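Side-chain contact in UDP-N-acetylglucosamine 3-dehydrogenase (Acidithiobacillus ferrooxidans, PDB 7BVJ), which catalyses the NAD(+)-dependent oxidation of the glucosamine 3-position of UDP-N-acetylglucosamine to a ketone, a step in making the diamino sugar of lipid A: residues H111-I116 with E274-A279. Sequence-based numbering, arbitrary orientation.
Sequences HLVLAI and EDFLNA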
loop_
_atom_site.group_PDB
_atom_site.type_symbol
_atom_site.label_atom_id
_atom_site.label_comp_id
_atom_site.label_asym_id
_atom_site.label_seq_id
_atom_site.Cartn_x
_atom_site.Cartn_y
_atom_site.Cartn_z
ATOM N N HIS A 111 15.781 0.082 -17.439
ATOM C CA HIS A 111 14.785 -0.902 -17.851
ATOM C C HIS A 111 14.530 -1.908 -16.727
ATOM O O HIS A 111 14.554 -3.123 -16.923
ATOM C CB HIS A 111 15.200 -1.605 -19.150
ATOM C CG HIS A 111 15.383 -0.673 -20.312
ATOM N ND1 HIS A 111 16.584 -0.536 -20.975
ATOM C CD2 HIS A 111 14.515 0.167 -20.928
ATOM C CE1 HIS A 111 16.450 0.348 -21.950
ATOM N NE2 HIS A 111 15.205 0.792 -21.941
ATOM N N LEU A 112 14.267 -1.379 -15.532
ATOM C CA LEU A 112 13.998 -2.163 -14.337
ATOM C C LEU A 112 12.529 -2.044 -13.954
ATOM O O LEU A 112 11.882 -1.026 -14.219
ATOM C CB LEU A 112 14.871 -1.692 -13.164
ATOM C CG LEU A 112 16.386 -1.887 -13.308
ATOM C CD1 LEU A 112 17.139 -1.337 -12.075
ATOM C CD2 LEU A 112 16.700 -3.360 -13.569
ATOM N N VAL A 113 12.001 -3.097 -13.329
ATOM C CA VAL A 113 10.651 -3.040 -12.773
ATOM C C VAL A 113 10.725 -2.357 -11.419
ATOM O O VAL A 113 11.541 -2.721 -10.561
ATOM C CB VAL A 113 10.034 -4.446 -12.651
ATOM C CG1 VAL A 113 8.784 -4.400 -11.791
ATOM C CG2 VAL A 113 9.703 -5.006 -14.032
ATOM N N LEU A 114 9.880 -1.359 -11.229
ATOM C CA LEU A 114 9.793 -0.606 -9.991
ATOM C C LEU A 114 8.369 -0.767 -9.482
ATOM O O LEU A 114 7.418 -0.322 -10.133
ATOM C CB LEU A 114 10.158 0.856 -10.239
ATOM C CG LEU A 114 9.964 1.941 -9.190
ATOM C CD1 LEU A 114 10.637 1.571 -7.864
ATOM C CD2 LEU A 114 10.531 3.231 -9.750
ATOM N N ALA A 115 8.220 -1.441 -8.348
ATOM C CA ALA A 115 6.924 -1.662 -7.734
ATOM C C ALA A 115 6.938 -1.095 -6.321
ATOM O O ALA A 115 7.963 -1.143 -5.628
ATOM C CB ALA A 115 6.554 -3.149 -7.722
ATOM N N ILE A 116 5.807 -0.530 -5.914
ATOM C CA ILE A 116 5.614 -0.017 -4.566
ATOM C C ILE A 116 4.643 -0.949 -3.856
ATOM O O ILE A 116 3.652 -1.391 -4.449
ATOM C CB ILE A 116 5.089 1.436 -4.574
ATOM C CG1 ILE A 116 5.875 2.296 -5.563
ATOM C CG2 ILE A 116 5.195 2.057 -3.184
ATOM C CD1 ILE A 116 7.392 2.261 -5.359
ATOM N N GLU A 274 4.403 -12.296 -5.887
ATOM C CA GLU A 274 4.307 -13.055 -7.132
ATOM C C GLU A 274 4.035 -12.132 -8.308
ATOM O O GLU A 274 4.594 -12.320 -9.395
ATOM C CB GLU A 274 3.232 -14.138 -7.060
ATOM C CG GLU A 274 3.224 -14.972 -8.347
ATOM C CD GLU A 274 2.168 -16.056 -8.384
ATOM O OE1 GLU A 274 1.817 -16.594 -7.317
ATOM O OE2 GLU A 274 1.694 -16.368 -9.496
ATOM N N ASP A 275 3.203 -11.111 -8.104
ATOM C CA ASP A 275 2.938 -10.169 -9.183
ATOM C C ASP A 275 4.212 -9.422 -9.591
ATOM O O ASP A 275 4.509 -9.287 -10.784
ATOM C CB ASP A 275 1.828 -9.215 -8.755
ATOM C CG ASP A 275 1.446 -8.253 -9.839
ATOM O OD1 ASP A 275 2.190 -7.270 -10.020
ATOM O OD2 ASP A 275 0.408 -8.465 -10.513
ATOM N N PHE A 276 4.977 -8.932 -8.606
ATOM C CA PHE A 276 6.251 -8.255 -8.879
ATOM C C PHE A 276 7.186 -9.145 -9.713
ATOM O O PHE A 276 7.751 -8.714 -10.740
ATOM C CB PHE A 276 6.862 -7.840 -7.519
ATOM C CG PHE A 276 8.316 -7.384 -7.553
ATOM C CD1 PHE A 276 8.744 -6.365 -8.397
ATOM C CD2 PHE A 276 9.234 -7.938 -6.669
ATOM C CE1 PHE A 276 10.083 -5.935 -8.384
ATOM C CE2 PHE A 276 10.574 -7.532 -6.660
ATOM C CZ PHE A 276 10.999 -6.519 -7.520
ATOM N N LEU A 277 7.327 -10.407 -9.310
ATOM C CA LEU A 277 8.259 -11.296 -10.009
ATOM C C LEU A 277 7.738 -11.681 -11.404
ATOM O O LEU A 277 8.519 -11.812 -12.360
ATOM C CB LEU A 277 8.530 -12.537 -9.155
ATOM C CG LEU A 277 9.203 -12.320 -7.790
ATOM C CD1 LEU A 277 9.450 -13.652 -7.070
ATOM C CD2 LEU A 277 10.498 -11.541 -7.952
ATOM N N ASN A 278 6.423 -11.843 -11.546
ATOM C CA ASN A 278 5.857 -12.088 -12.869
ATOM C C ASN A 278 6.061 -10.887 -13.770
ATOM O O ASN A 278 6.317 -11.045 -14.963
ATOM C CB ASN A 278 4.375 -12.434 -12.766
ATOM C CG ASN A 278 4.151 -13.786 -12.150
ATOM O OD1 ASN A 278 5.003 -14.669 -12.246
ATOM N ND2 ASN A 278 3.013 -13.960 -11.500
ATOM N N ALA A 279 5.971 -9.680 -13.218
ATOM C CA ALA A 279 6.196 -8.500 -14.042
ATOM C C ALA A 279 7.613 -8.489 -14.586
ATOM O O ALA A 279 7.840 -8.151 -15.756
ATOM C CB ALA A 279 5.923 -7.236 -13.236
#
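V113 meets F276 and A279, and A115 meets F276, mainly through apolar side-chain contacts, with no hydrogen bond passing between the two segments. The CG1 methyl of V113 comes to the edge of the F276 ring, near its plane, 3.9 Å from CD1 and 4.0 Å from CE1. A115 CB approaches F276 CD1 obliquely at 3.9 Å, so that this one ring carbon receives both residues. F276 reaches them because its CG stands anti to the backbone N (chi1 168°), which swings the ring end close to V113 and A115; L88 and Y22 also touch it. One turn on, V113 CG1 packs 4.3 Å from A279 CB, while V113 CG2 rests 4.0 Å from the carbonyl O of A279. Replacing V113 by an alanine removes both methyls and is likely to leave the F276 ring edge and the A279 methyl without their shared neighbour. Backbone bonds of V113 and A115 to C87, and of A115 to I89, tie this segment to strand 86-90. The contact thus packs helix 268-282 against 114-117, an outermost strand of the parallel sheet in the NAD-binding Rossmann fold, as a helix returning from late in the chain to cover this nucleotide-binding domain.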